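Local coordinates for DUF1904 domain-containing protein (Vibrio cholerae O1 biovar eltor str. N16961, PDB 1U9D), which is of unknown function but carries a DUF1904 domain of the MIF clan, which suggests a fold related to macrophage migration inhibitory factor, at residues Y67-V72 with H102-F107. Numbering follows the deposited sequence.
Sequences YPMVEV and HLAVVF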
loop_
_atom_site.group_PDB
_atom_site.type_symbol
_atom_site.label_atom_id
_atom_site.label_comp_id
_atom_site.label_asym_id
_atom_site.label_seq_id
_atom_site.Cartn_x
_atom_site.Cartn_y
_atom_site.Cartn_z
ATOM N N TYR A 67 3.413 2.894 -33.688
ATOM C CA TYR A 67 3.411 1.903 -32.623
ATOM C C TYR A 67 2.393 2.276 -31.562
ATOM O O TYR A 67 2.121 3.449 -31.356
ATOM C CB TYR A 67 4.789 1.788 -32.011
ATOM C CG TYR A 67 5.801 1.268 -32.997
ATOM C CD1 TYR A 67 5.872 -0.094 -33.282
ATOM C CD2 TYR A 67 6.633 2.132 -33.686
ATOM C CE1 TYR A 67 6.772 -0.592 -34.205
ATOM C CE2 TYR A 67 7.551 1.642 -34.618
ATOM C CZ TYR A 67 7.609 0.279 -34.871
ATOM O OH TYR A 67 8.504 -0.228 -35.783
ATOM N N PRO A 68 1.852 1.293 -30.880
ATOM C CA PRO A 68 0.846 1.575 -29.849
ATOM C C PRO A 68 1.417 2.353 -28.668
ATOM O O PRO A 68 2.603 2.261 -28.368
ATOM C CB PRO A 68 0.331 0.198 -29.481
ATOM C CG PRO A 68 1.324 -0.748 -29.912
ATOM C CD PRO A 68 2.164 -0.144 -30.978
HETATM N N MSE A 69 0.592 3.190 -28.037
HETATM C CA MSE A 69 1.029 3.928 -26.869
HETATM C C MSE A 69 -0.053 3.964 -25.818
HETATM O O MSE A 69 -1.216 4.143 -26.159
HETATM C CB MSE A 69 1.364 5.356 -27.201
HETATM C CG MSE A 69 1.819 6.145 -25.967
HETATM SE SE MSE A 69 2.017 7.986 -26.404
HETATM C CE MSE A 69 3.947 7.937 -26.874
ATOM N N VAL A 70 0.358 3.826 -24.561
ATOM C CA VAL A 70 -0.542 3.962 -23.438
ATOM C C VAL A 70 0.004 5.120 -22.618
ATOM O O VAL A 70 1.174 5.098 -22.222
ATOM C CB VAL A 70 -0.572 2.709 -22.573
ATOM C CG1 VAL A 70 -1.534 2.900 -21.389
ATOM C CG2 VAL A 70 -0.942 1.496 -23.412
ATOM N N GLU A 71 -0.819 6.137 -22.413
ATOM C CA GLU A 71 -0.487 7.259 -21.571
ATOM C C GLU A 71 -1.146 6.975 -20.241
ATOM O O GLU A 71 -2.299 6.541 -20.218
ATOM C CB GLU A 71 -1.069 8.545 -22.114
ATOM C CG GLU A 71 -0.364 9.147 -23.308
ATOM C CD GLU A 71 -1.074 10.402 -23.783
ATOM O OE1 GLU A 71 -2.323 10.417 -23.771
ATOM O OE2 GLU A 71 -0.390 11.375 -24.136
ATOM N N VAL A 72 -0.425 7.200 -19.153
ATOM C CA VAL A 72 -0.970 6.974 -17.804
ATOM C C VAL A 72 -0.924 8.325 -17.137
ATOM O O VAL A 72 0.150 8.882 -16.915
ATOM C CB VAL A 72 -0.171 5.967 -17.022
ATOM C CG1 VAL A 72 -0.717 5.795 -15.613
ATOM C CG2 VAL A 72 -0.143 4.622 -17.741
ATOM N N HIS A 102 6.194 -3.026 -30.307
ATOM C CA HIS A 102 7.014 -2.042 -29.595
ATOM C C HIS A 102 6.247 -0.983 -28.771
ATOM O O HIS A 102 6.281 0.201 -29.065
ATOM C CB HIS A 102 7.935 -1.377 -30.609
ATOM C CG HIS A 102 8.914 -2.330 -31.215
ATOM N ND1 HIS A 102 9.825 -3.031 -30.453
ATOM C CD2 HIS A 102 9.097 -2.733 -32.493
ATOM C CE1 HIS A 102 10.548 -3.807 -31.243
ATOM N NE2 HIS A 102 10.123 -3.647 -32.486
ATOM N N LEU A 103 5.594 -1.423 -27.716
ATOM C CA LEU A 103 4.671 -0.574 -26.985
ATOM C C LEU A 103 5.409 0.556 -26.270
ATOM O O LEU A 103 6.424 0.310 -25.633
ATOM C CB LEU A 103 3.908 -1.396 -25.949
ATOM C CG LEU A 103 2.870 -0.606 -25.144
ATOM C CD1 LEU A 103 1.656 -0.280 -25.966
ATOM C CD2 LEU A 103 2.466 -1.355 -23.879
ATOM N N ALA A 104 4.886 1.777 -26.370
ATOM C CA ALA A 104 5.332 2.884 -25.533
ATOM C C ALA A 104 4.345 3.043 -24.358
ATOM O O ALA A 104 3.147 2.975 -24.558
ATOM C CB ALA A 104 5.361 4.168 -26.332
ATOM N N VAL A 105 4.839 3.245 -23.148
ATOM C CA VAL A 105 3.976 3.526 -21.994
ATOM C C VAL A 105 4.547 4.801 -21.419
ATOM O O VAL A 105 5.741 4.853 -21.101
ATOM C CB VAL A 105 4.020 2.432 -20.932
ATOM C CG1 VAL A 105 3.186 2.855 -19.720
ATOM C CG2 VAL A 105 3.529 1.072 -21.459
ATOM N N VAL A 106 3.746 5.841 -21.291
ATOM C CA VAL A 106 4.277 7.127 -20.833
ATOM C C VAL A 106 3.465 7.605 -19.629
ATOM O O VAL A 106 2.246 7.622 -19.698
ATOM C CB VAL A 106 4.235 8.194 -21.976
ATOM C CG1 VAL A 106 2.893 8.505 -22.399
ATOM C CG2 VAL A 106 4.888 9.489 -21.527
ATOM N N PHE A 107 4.122 7.978 -18.545
ATOM C CA PHE A 107 3.426 8.419 -17.358
ATOM C C PHE A 107 3.467 9.942 -17.313
ATOM O O PHE A 107 4.506 10.539 -17.530
ATOM C CB PHE A 107 4.088 7.798 -16.130
ATOM C CG PHE A 107 3.951 6.308 -16.052
ATOM C CD1 PHE A 107 2.993 5.726 -15.244
ATOM C CD2 PHE A 107 4.789 5.475 -16.767
ATOM C CE1 PHE A 107 2.867 4.347 -15.192
ATOM C CE2 PHE A 107 4.661 4.110 -16.710
ATOM C CZ PHE A 107 3.682 3.545 -15.908
#
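Segments 69-72 and 104-107 of strands 69-74 and 104-109 run parallel, 14° apart, in a beta-alpha-beta unit whose crossover is helix 79-97. Four backbone hydrogen bonds join them: Pro68 O accepts from Ala104 N almost straight, at 177°, Ala104 O from Val70 N, Val70 O from Val106 N at 2.8 Å, and Val106 O from Val72 N. On the helix side, Leu103 CD1 sits 3.8 Å from Pro68 CB and 4.1 Å from Val70 CG2, while its side chain also packs on Ile89, Thr90 and Ile93. Val72 CG2 lies over one face of the Phe107 ring, and Val72 CB comes 3.6 Å from Phe107 CD1; the ring also meets Trp74. On the other face the selenomethionine Met69 can be followed outward: CB stays 4.0 Å from Ala104 O, CG, anti to the backbone N, meets the same oxygen and Ala104 CB, SE reaches Val106 CG1 at 4.1 Å, and the bend at chi3 returns CE to Ala104 CB. Beside it, Val106 CG1 takes the crowded position between N and carbonyl carbon and presses on Glu71 CG at 3.4 Å; the Glu71 chain extends beyond, and Glu71 OE1 forms a salt bridge with Arg22 NE of strand 18-22. Before the strands begin, Tyr67 and His102 point the same way in an offset edge-to-face pair, planes at 74°, the imidazole edge toward the phenol face and His102 CD2 3.6 Å from Tyr67 CE1. Direction and register thus rest on main-chain bonds, the side chains add mostly apolar packing, and the salt bridge to Arg22 probably balances the charge of Glu71.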